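Local coordinates for benzoylformate Decarboxylase (Polynucleobacter necessarius, PDB 4K9Q), which catalyses the thiamine diphosphate- and magnesium-dependent decarboxylation of benzoylformate to benzaldehyde and carbon dioxide, at the interface of chains A and B. Coordinates in Å, arbitrary orientation; residue numbers count along the deposited sequence, not the author numbering. Chains: chain A/B, Benzoylformate Decarboxylase.

Contact 1: the interface of chains A and B. Residues chain A 23, 44-45, 47, 77; chain B 400, 434, 459.
A:Asn23 and B:Tyr434 meet at the two-fold A/B interface beside the thiamine diphosphate site, approaching from opposite directions with amide and phenol planes nearly perpendicular, an example of how one amide can organise two aromatic hydroxyls. B:Tyr434 OH donates to A:Asn23 OD1 at 2.7 Å, lying in the carbonyl plane on a lone pair. The amide nitrogen serves a second ring: A:Asn23 ND2 gives a hydrogen bond of 2.9 Å to B:Tyr459 OH, close to the amide plane, and those side chains cross at about a right angle. Another bond, from A:Asn23 ND2 to A:Ala44 O at 2.9 Å, helps fix which end of the amide is which. With CG anti to the backbone N (chi1 177°), the amide is directed towards chain B. The B:Tyr434 ring lies between A:Leu45 O, 3.5 Å above one face, and CB of the cofactor-site residue B:Leu400 on the other, while the carboxylate of A:Glu47 reaches its edge. This glutamate, by family the one that activates the cofactor's aminopyrimidine, is positioned by A:Asn77, whose ND2 bonds A:Glu47 OE1 at 3.0 Å from above the carboxylate plane. Water 2 joins A:Asn77 OD1 to B:Leu400 O; water 1 spans A:Leu45 O and B:Tyr459 OH, 2.6 Å from that phenol oxygen.

Contact 2: the interface of chains A and B. Residues chain A 478-482; chain B 440, 444, 491-492.
This is a patch of the two-fold interface between two copies of the tetramer in the deposited assembly, the tight pairing typical of this enzyme family; the A:Asp478 to A:Leu482 loop lies against helix 438-445 of chain B and helps join the copies. It illustrates how a tyrosine can read a backbone carbonyl and a methyl group together. A chi1 of -175° places the B:Tyr440 ring beside its own carbonyl carbon and towards chain A, and B:Tyr440 OH donates to A:Pro480 O at 2.6 Å. The bond falls on a lone pair in the carbonyl plane, with a C=O...donor angle of 143°; that oxygen also lies level with the ring's edge. The same hydroxyl reaches A:Asp478 O through water 4. B:Gln444 lays CG 3.4 Å above one face of the B:Tyr440 ring. On the opposite side of the ring plane, beyond the rim, A:Leu482 CD2 sits 3.5 Å from B:Tyr440 CD1. A:Leu482 CD2 is also 3.7 Å from B:Tyr491 CD1, so one methyl touches both aromatic side chains. B:Gln444 NE2 is 3.0 Å from water 3, which gathers B:Tyr491 O and A:Gly481 O as well. Direct bond, shared methyl and bridging waters together tie the loop to the partner subunit, probably helping to hold its course in the assembled pair.

Contact 3: the interface of chains A and B. Residues chain A 29, 32-33, 35, 41; chain B 473-475.
B:Asn473 O makes the nearest polar approach in this patch, 3.5 Å from A:Phe35 N, too long to count as a hydrogen bond. Among the residues described, apolar contact carries the patch, showing how a proline can fit into a neighbour by shape. B:Pro475 carries most of it. Its ring crosses A:Tyr41 at about a right angle, with B:Pro475 CG over the aromatic face, 3.8 Å from the A:Tyr41 ring centroid, a CH-pi contact offset towards the rim near A:Tyr41 CG. A chi1 of -176° swings the tyrosine ring away from its backbone nitrogen and turns that face to the proline. On another side, B:Pro475 CD meets A:Phe35 CB at 3.8 Å and A:Leu32 CB at 3.9 Å, so the pyrrolidine ring is bordered by A:Tyr41, A:Phe35 and A:Leu32. Beside it, B:Val474 splits its branches: CG1 faces A:Leu32 CB at 4.0 Å, the two side chains crossing at about a right angle, whereas CG2 turns to A:Glu29 O at 3.8 Å. Replacing A:Tyr41 by an alanine would probably leave B:Pro475 CG without its aromatic face and open a gap beside the proline ring. In the fold, helix 29-32, the turn after it and strand 40-43, all from the N-terminal cofactor-binding region of chain A, receive a loop from the C-terminal cofactor-binding region of chain B.

Contact 1: the interface of chains A and B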
ATOM      1  N   ASN A  23     -17.151  20.026  -2.840  1.00 10.09           N
ATOM      2  CA  ASN A  23     -16.452  21.297  -2.807  1.00  9.65           C
ATOM      3  C   ASN A  23     -15.639  21.314  -4.098  1.00 10.56           C
ATOM      4  O   ASN A  23     -14.767  20.454  -4.301  1.00 11.20           O
ATOM      5  CB  ASN A  23     -15.561  21.394  -1.574  1.00  8.62           C
ATOM      6  CG  ASN A  23     -14.764  22.689  -1.543  1.00 11.98           C
ATOM      7  OD1 ASN A  23     -13.595  22.722  -1.935  1.00 12.50           O
ATOM      8  ND2 ASN A  23     -15.397  23.762  -1.080  1.00 12.83           N
ATOM      9  N   ALA A  44     -20.369  22.327   0.300  1.00  9.75           N
ATOM     10  CA  ALA A  44     -19.831  22.622   1.626  1.00 10.02           C
ATOM     11  C   ALA A  44     -18.440  23.251   1.493  1.00  8.92           C
ATOM     12  O   ALA A  44     -17.752  23.063   0.482  1.00 11.63           O
ATOM     13  CB  ALA A  44     -19.797  21.368   2.490  1.00 11.73           C
ATOM     14  N   LEU A  45     -18.047  24.010   2.509  1.00  7.41           N
ATOM     15  CA  LEU A  45     -16.866  24.864   2.425  1.00  8.41           C
ATOM     16  C   LEU A  45     -15.549  24.157   2.687  1.00  9.52           C
ATOM     17  O   LEU A  45     -14.494  24.725   2.414  1.00 10.06           O
ATOM     18  CB  LEU A  45     -16.977  26.030   3.415  1.00  8.48           C
ATOM     19  CG  LEU A  45     -18.138  27.010   3.211  1.00  7.34           C
ATOM     20  CD1 LEU A  45     -18.167  27.966   4.392  1.00 12.44           C
ATOM     21  CD2 LEU A  45     -17.988  27.758   1.890  1.00 11.38           C
ATOM     22  N   GLU A  47     -13.748  19.887   3.032  1.00  8.65           N
ATOM     23  CA  GLU A  47     -14.054  18.526   2.618  1.00 10.39           C
ATOM     24  C   GLU A  47     -14.434  17.552   3.736  1.00  9.58           C
ATOM     25  O   GLU A  47     -15.117  16.566   3.482  1.00  9.29           O
ATOM     26  CB  GLU A  47     -12.929  17.971   1.738  1.00  9.21           C
ATOM     27  CG  GLU A  47     -12.758  18.738   0.428  1.00 11.09           C
ATOM     28  CD  GLU A  47     -11.868  19.976   0.538  1.00 13.24           C
ATOM     29  OE1 GLU A  47     -11.496  20.380   1.668  1.00 13.83           O
ATOM     30  OE2 GLU A  47     -11.548  20.550  -0.531  1.00 14.30           O
ATOM     31  N   ASN A  77      -8.104  16.531   2.968  1.00 10.32           N
ATOM     32  CA  ASN A  77      -8.919  17.203   3.982  1.00 11.05           C
ATOM     33  C   ASN A  77     -10.065  16.326   4.477  1.00 11.37           C
ATOM     34  O   ASN A  77     -10.574  16.514   5.596  1.00 11.44           O
ATOM     35  CB  ASN A  77      -9.481  18.521   3.443  1.00 10.65           C
ATOM     36  CG  ASN A  77      -8.452  19.638   3.436  1.00 11.90           C
ATOM     37  OD1 ASN A  77      -7.358  19.491   3.984  1.00 16.47           O
ATOM     38  ND2 ASN A  77      -8.802  20.765   2.822  1.00 12.50           N
TER
ATOM     39  N   LEU B 400      -5.808  24.370  -0.748  1.00 10.71           N
ATOM     40  CA  LEU B 400      -6.325  25.434   0.096  1.00 10.15           C
ATOM     41  C   LEU B 400      -6.462  24.983   1.548  1.00 11.63           C
ATOM     42  O   LEU B 400      -6.710  23.806   1.829  1.00 12.83           O
ATOM     43  CB  LEU B 400      -7.672  25.927  -0.441  1.00  9.68           C
ATOM     44  CG  LEU B 400      -7.655  26.460  -1.870  1.00 11.16           C
ATOM     45  CD1 LEU B 400      -9.059  26.952  -2.257  1.00 14.03           C
ATOM     46  CD2 LEU B 400      -6.634  27.584  -1.988  1.00 15.00           C
ATOM     47  N   TYR B 434     -11.232  27.211   4.752  1.00  9.82           N
ATOM     48  CA  TYR B 434     -10.803  25.813   4.892  1.00  8.66           C
ATOM     49  C   TYR B 434     -10.196  25.513   6.252  1.00 10.20           C
ATOM     50  O   TYR B 434     -10.504  24.488   6.859  1.00 10.18           O
ATOM     51  CB  TYR B 434      -9.837  25.395   3.770  1.00  8.68           C
ATOM     52  CG  TYR B 434     -10.525  25.292   2.420  1.00  8.35           C
ATOM     53  CD1 TYR B 434     -10.757  26.427   1.649  1.00  8.82           C
ATOM     54  CD2 TYR B 434     -10.934  24.059   1.917  1.00 10.43           C
ATOM     55  CE1 TYR B 434     -11.387  26.334   0.424  1.00 10.27           C
ATOM     56  CE2 TYR B 434     -11.565  23.959   0.687  1.00 10.07           C
ATOM     57  CZ  TYR B 434     -11.791  25.103  -0.051  1.00 11.43           C
ATOM     58  OH  TYR B 434     -12.416  25.050  -1.270  1.00 10.10           O
ATOM     59  N   TYR B 459     -15.801  31.774  -5.476  1.00 11.16           N
ATOM     60  CA  TYR B 459     -14.549  31.108  -5.771  1.00 11.90           C
ATOM     61  C   TYR B 459     -14.092  31.646  -7.134  1.00 12.43           C
ATOM     62  O   TYR B 459     -14.306  31.020  -8.173  1.00 11.16           O
ATOM     63  CB  TYR B 459     -14.766  29.595  -5.842  1.00 13.15           C
ATOM     64  CG  TYR B 459     -15.015  28.858  -4.522  1.00 11.85           C
ATOM     65  CD1 TYR B 459     -14.222  29.074  -3.386  1.00 12.45           C
ATOM     66  CD2 TYR B 459     -16.017  27.892  -4.439  1.00 11.74           C
ATOM     67  CE1 TYR B 459     -14.446  28.358  -2.205  1.00 13.49           C
ATOM     68  CE2 TYR B 459     -16.241  27.180  -3.273  1.00 12.30           C
ATOM     69  CZ  TYR B 459     -15.453  27.413  -2.158  1.00 11.02           C
ATOM     70  OH  TYR B 459     -15.693  26.689  -1.004  1.00 11.59           O
TER
HETATM   71  O   HOH W   1     -14.417  27.284   1.240  1.00 10.48           O
HETATM   72  O   HOH W   2      -6.306  22.147   4.033  1.00 28.77           O

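Contact 2: the interface of chains A and B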
ATOM      1  N   ASP A 478      -7.545  23.383  27.789  1.00 11.69           N
ATOM      2  CA  ASP A 478      -8.451  24.513  28.037  1.00 12.35           C
ATOM      3  C   ASP A 478      -8.743  25.306  26.771  1.00 13.97           C
ATOM      4  O   ASP A 478      -7.871  25.469  25.916  1.00 14.55           O
ATOM      5  CB  ASP A 478      -7.886  25.427  29.120  1.00 16.25           C
ATOM      6  CG  ASP A 478      -7.889  24.765  30.480  1.00 22.86           C
ATOM      7  OD1 ASP A 478      -8.963  24.275  30.892  1.00 24.04           O
ATOM      8  OD2 ASP A 478      -6.822  24.715  31.121  1.00 28.84           O
ATOM      9  N   LEU A 479      -9.977  25.800  26.663  1.00 11.02           N
ATOM     10  CA  LEU A 479     -10.430  26.519  25.477  1.00 11.71           C
ATOM     11  C   LEU A 479     -11.017  27.898  25.802  1.00 11.59           C
ATOM     12  O   LEU A 479     -12.180  28.167  25.507  1.00 12.47           O
ATOM     13  CB  LEU A 479     -11.493  25.703  24.750  1.00 12.91           C
ATOM     14  CG  LEU A 479     -11.083  24.326  24.253  1.00 15.88           C
ATOM     15  CD1 LEU A 479     -12.294  23.572  23.685  1.00 16.04           C
ATOM     16  CD2 LEU A 479      -9.949  24.438  23.228  1.00 13.11           C
ATOM     17  N   PRO A 480     -10.204  28.790  26.384  1.00 13.04           N
ATOM     18  CA  PRO A 480     -10.698  30.148  26.620  1.00 16.36           C
ATOM     19  C   PRO A 480     -10.841  30.947  25.330  1.00 14.60           C
ATOM     20  O   PRO A 480     -10.254  30.612  24.290  1.00 13.66           O
ATOM     21  CB  PRO A 480      -9.587  30.764  27.475  1.00 13.81           C
ATOM     22  CG  PRO A 480      -8.358  30.064  26.997  1.00 14.66           C
ATOM     23  CD  PRO A 480      -8.806  28.637  26.815  1.00 12.35           C
ATOM     24  N   GLY A 481     -11.631  32.009  25.403  1.00 13.71           N
ATOM     25  CA  GLY A 481     -11.699  32.966  24.319  1.00 13.01           C
ATOM     26  C   GLY A 481     -12.346  32.534  23.014  1.00 15.14           C
ATOM     27  O   GLY A 481     -11.972  33.040  21.965  1.00 16.45           O
ATOM     28  N   LEU A 482     -13.300  31.609  23.053  1.00 13.07           N
ATOM     29  CA  LEU A 482     -14.087  31.310  21.851  1.00 13.48           C
ATOM     30  C   LEU A 482     -15.437  31.989  21.950  1.00 17.07           C
ATOM     31  O   LEU A 482     -16.127  31.858  22.968  1.00 18.53           O
ATOM     32  CB  LEU A 482     -14.305  29.812  21.676  1.00 14.49           C
ATOM     33  CG  LEU A 482     -13.058  28.974  21.447  1.00 16.47           C
ATOM     34  CD1 LEU A 482     -13.401  27.501  21.568  1.00 16.45           C
ATOM     35  CD2 LEU A 482     -12.457  29.304  20.086  1.00 16.97           C
TER
ATOM     36  N   TYR B 440      -7.447  31.045  15.856  1.00  8.95           N
ATOM     37  CA  TYR B 440      -7.417  30.858  17.296  1.00 10.75           C
ATOM     38  C   TYR B 440      -5.992  30.729  17.817  1.00 10.96           C
ATOM     39  O   TYR B 440      -5.638  31.308  18.839  1.00 11.63           O
ATOM     40  CB  TYR B 440      -8.225  29.621  17.679  1.00 11.84           C
ATOM     41  CG  TYR B 440      -8.342  29.408  19.174  1.00 10.01           C
ATOM     42  CD1 TYR B 440      -9.103  30.274  19.963  1.00 12.13           C
ATOM     43  CD2 TYR B 440      -7.701  28.345  19.797  1.00 10.17           C
ATOM     44  CE1 TYR B 440      -9.216  30.079  21.334  1.00 12.21           C
ATOM     45  CE2 TYR B 440      -7.811  28.139  21.162  1.00 11.42           C
ATOM     46  CZ  TYR B 440      -8.564  29.008  21.925  1.00 12.81           C
ATOM     47  OH  TYR B 440      -8.653  28.775  23.282  1.00 12.98           O
ATOM     48  N   GLN B 444      -4.209  33.120  20.520  1.00 10.82           N
ATOM     49  CA  GLN B 444      -3.764  32.565  21.792  1.00 11.80           C
ATOM     50  C   GLN B 444      -2.255  32.675  21.987  1.00 12.22           C
ATOM     51  O   GLN B 444      -1.786  32.872  23.111  1.00 13.99           O
ATOM     52  CB  GLN B 444      -4.223  31.108  21.942  1.00 11.01           C
ATOM     53  CG  GLN B 444      -5.720  30.957  22.119  1.00 14.84           C
ATOM     54  CD  GLN B 444      -6.212  31.603  23.392  1.00 13.79           C
ATOM     55  OE1 GLN B 444      -5.606  31.454  24.453  1.00 17.11           O
ATOM     56  NE2 GLN B 444      -7.304  32.341  23.292  1.00 13.80           N
ATOM     57  N   TYR B 491     -12.808  33.894  17.064  1.00 11.85           N
ATOM     58  CA  TYR B 491     -11.555  33.340  17.575  1.00 10.08           C
ATOM     59  C   TYR B 491     -10.717  34.361  18.329  1.00 12.70           C
ATOM     60  O   TYR B 491      -9.578  34.079  18.710  1.00 12.96           O
ATOM     61  CB  TYR B 491     -10.755  32.702  16.442  1.00 10.58           C
ATOM     62  CG  TYR B 491     -11.449  31.492  15.889  1.00 11.09           C
ATOM     63  CD1 TYR B 491     -11.652  30.374  16.688  1.00 14.42           C
ATOM     64  CD2 TYR B 491     -11.936  31.478  14.595  1.00 12.33           C
ATOM     65  CE1 TYR B 491     -12.303  29.264  16.210  1.00 16.00           C
ATOM     66  CE2 TYR B 491     -12.589  30.358  14.098  1.00 17.81           C
ATOM     67  CZ  TYR B 491     -12.768  29.262  14.916  1.00 18.06           C
ATOM     68  OH  TYR B 491     -13.417  28.148  14.438  1.00 22.75           O
ATOM     69  N   GLY B 492     -11.286  35.546  18.525  1.00 11.59           N
ATOM     70  CA  GLY B 492     -10.675  36.571  19.366  1.00 16.94           C
ATOM     71  C   GLY B 492      -9.738  37.549  18.669  1.00 15.47           C
ATOM     72  O   GLY B 492      -9.045  38.328  19.333  1.00 16.48           O
TER
HETATM   73  O   HOH W   3      -9.266  33.665  21.480  1.00 12.39           O
HETATM   74  O   HOH W   4      -6.247  27.559  24.385  1.00 18.87           O

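Contact 3: the interface of chains A and B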
ATOM      1  N   GLU A  29     -14.568  20.529 -12.765  1.00 12.06           N
ATOM      2  CA  GLU A  29     -15.488  21.361 -13.538  1.00 12.48           C
ATOM      3  C   GLU A  29     -16.068  20.656 -14.770  1.00 12.86           C
ATOM      4  O   GLU A  29     -17.224  20.879 -15.122  1.00 13.66           O
ATOM      5  CB  GLU A  29     -14.827  22.688 -13.910  1.00 12.97           C
ATOM      6  CG  GLU A  29     -14.650  23.586 -12.697  1.00 13.80           C
ATOM      7  CD  GLU A  29     -14.139  24.968 -13.034  1.00 23.10           C
ATOM      8  OE1 GLU A  29     -13.417  25.131 -14.041  1.00 25.04           O
ATOM      9  OE2 GLU A  29     -14.479  25.897 -12.288  1.00 21.57           O
ATOM     10  N   LEU A  32     -18.898  18.656 -13.572  1.00 14.40           N
ATOM     11  CA  LEU A  32     -20.014  19.462 -13.088  1.00 12.08           C
ATOM     12  C   LEU A  32     -20.618  20.391 -14.139  1.00 15.11           C
ATOM     13  O   LEU A  32     -21.643  21.010 -13.896  1.00 15.58           O
ATOM     14  CB  LEU A  32     -19.563  20.297 -11.889  1.00 12.20           C
ATOM     15  CG  LEU A  32     -19.081  19.507 -10.666  1.00 12.66           C
ATOM     16  CD1 LEU A  32     -18.516  20.462  -9.644  1.00 13.19           C
ATOM     17  CD2 LEU A  32     -20.204  18.672 -10.054  1.00 13.96           C
ATOM     18  N   LYS A  33     -19.980  20.489 -15.300  1.00 15.12           N
ATOM     19  CA  LYS A  33     -20.499  21.301 -16.393  1.00 16.88           C
ATOM     20  C   LYS A  33     -21.961  20.967 -16.695  1.00 15.34           C
ATOM     21  O   LYS A  33     -22.324  19.794 -16.796  1.00 16.81           O
ATOM     22  CB  LYS A  33     -19.631  21.078 -17.636  1.00 17.67           C
ATOM     23  CG  LYS A  33     -20.192  21.662 -18.923  1.00 21.34           C
ATOM     24  CD  LYS A  33     -19.208  21.430 -20.064  1.00 24.55           C
ATOM     25  CE  LYS A  33     -19.775  21.872 -21.396  1.00 30.37           C
ATOM     26  NZ  LYS A  33     -20.930  21.031 -21.803  1.00 36.84           N
ATOM     27  N   PHE A  35     -24.530  20.966 -14.872  1.00 18.22           N
ATOM     28  CA  PHE A  35     -25.078  20.075 -13.862  1.00 15.07           C
ATOM     29  C   PHE A  35     -26.596  19.992 -14.035  1.00 17.47           C
ATOM     30  O   PHE A  35     -27.271  21.018 -14.118  1.00 17.31           O
ATOM     31  CB  PHE A  35     -24.714  20.570 -12.464  1.00 17.81           C
ATOM     32  CG  PHE A  35     -24.894  19.528 -11.401  1.00 15.09           C
ATOM     33  CD1 PHE A  35     -26.031  19.514 -10.610  1.00 17.32           C
ATOM     34  CD2 PHE A  35     -23.935  18.547 -11.213  1.00 13.47           C
ATOM     35  CE1 PHE A  35     -26.199  18.545  -9.634  1.00 16.25           C
ATOM     36  CE2 PHE A  35     -24.099  17.573 -10.247  1.00 14.66           C
ATOM     37  CZ  PHE A  35     -25.234  17.574  -9.458  1.00 13.25           C
ATOM     38  N   TYR A  41     -26.877  19.382  -6.219  1.00 12.17           N
ATOM     39  CA  TYR A  41     -25.508  19.607  -5.765  1.00 11.36           C
ATOM     40  C   TYR A  41     -25.571  20.390  -4.470  1.00 14.31           C
ATOM     41  O   TYR A  41     -26.235  21.435  -4.394  1.00 14.10           O
ATOM     42  CB  TYR A  41     -24.710  20.394  -6.800  1.00 14.61           C
ATOM     43  CG  TYR A  41     -23.250  20.573  -6.441  1.00 16.08           C
ATOM     44  CD1 TYR A  41     -22.834  21.635  -5.648  1.00 12.97           C
ATOM     45  CD2 TYR A  41     -22.287  19.674  -6.889  1.00 11.46           C
ATOM     46  CE1 TYR A  41     -21.508  21.799  -5.315  1.00 13.01           C
ATOM     47  CE2 TYR A  41     -20.950  19.834  -6.567  1.00 11.65           C
ATOM     48  CZ  TYR A  41     -20.567  20.903  -5.779  1.00 10.79           C
ATOM     49  OH  TYR A  41     -19.242  21.077  -5.446  1.00 11.05           O
TER
ATOM     50  N   ASN B 473     -22.267  26.679 -16.125  1.00 17.59           N
ATOM     51  CA  ASN B 473     -23.277  26.109 -15.246  1.00 20.51           C
ATOM     52  C   ASN B 473     -22.715  25.120 -14.237  1.00 17.36           C
ATOM     53  O   ASN B 473     -23.385  24.165 -13.859  1.00 18.67           O
ATOM     54  CB  ASN B 473     -24.416  25.491 -16.059  0.85 21.74           C
ATOM     55  CG  ASN B 473     -25.106  26.513 -16.957  0.85 24.87           C
ATOM     56  OD1 ASN B 473     -25.395  27.636 -16.534  1.00 26.27           O
ATOM     57  ND2 ASN B 473     -25.345  26.137 -18.207  1.00 27.11           N
ATOM     58  N   VAL B 474     -21.488  25.371 -13.796  1.00 16.22           N
ATOM     59  CA  VAL B 474     -20.924  24.634 -12.670  1.00 16.77           C
ATOM     60  C   VAL B 474     -21.529  25.178 -11.363  1.00 16.45           C
ATOM     61  O   VAL B 474     -21.538  26.388 -11.144  1.00 17.45           O
ATOM     62  CB  VAL B 474     -19.391  24.769 -12.628  1.00 13.97           C
ATOM     63  CG1 VAL B 474     -18.822  24.163 -11.339  1.00 12.41           C
ATOM     64  CG2 VAL B 474     -18.765  24.121 -13.859  1.00 19.13           C
ATOM     65  N   PRO B 475     -22.061  24.290 -10.504  1.00 15.44           N
ATOM     66  CA  PRO B 475     -22.630  24.758  -9.237  1.00 14.25           C
ATOM     67  C   PRO B 475     -21.577  25.024  -8.169  1.00 15.25           C
ATOM     68  O   PRO B 475     -20.416  24.658  -8.334  1.00 15.65           O
ATOM     69  CB  PRO B 475     -23.529  23.598  -8.805  1.00 16.19           C
ATOM     70  CG  PRO B 475     -22.910  22.400  -9.416  1.00 19.84           C
ATOM     71  CD  PRO B 475     -22.237  22.836 -10.694  1.00 14.29           C
TER

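Measured between the centres of their C-alpha atoms, contact 1 is about 16 Å from contact 3 and 23 Å from contact 2, while contacts 2 and 3 are about 38 Å apart. On chain A, strand 40-43 of contact 3 runs directly into A:Ala44 and A:Leu45 of contact 1. On chain B, helix 429-434 of contact 1 is soon followed by helix 438-445 of contact 2. Nearby segments of the same loop region serve both outer contacts: B:Asn473 to B:Pro475 in contact 3 and A:Asp478 to A:Leu482 in contact 2. With two-fold twins, each subunit gives and receives every contact, so contact 1, beside the cofactor site, is probably steadied by contacts 2 and 3 on either side of it.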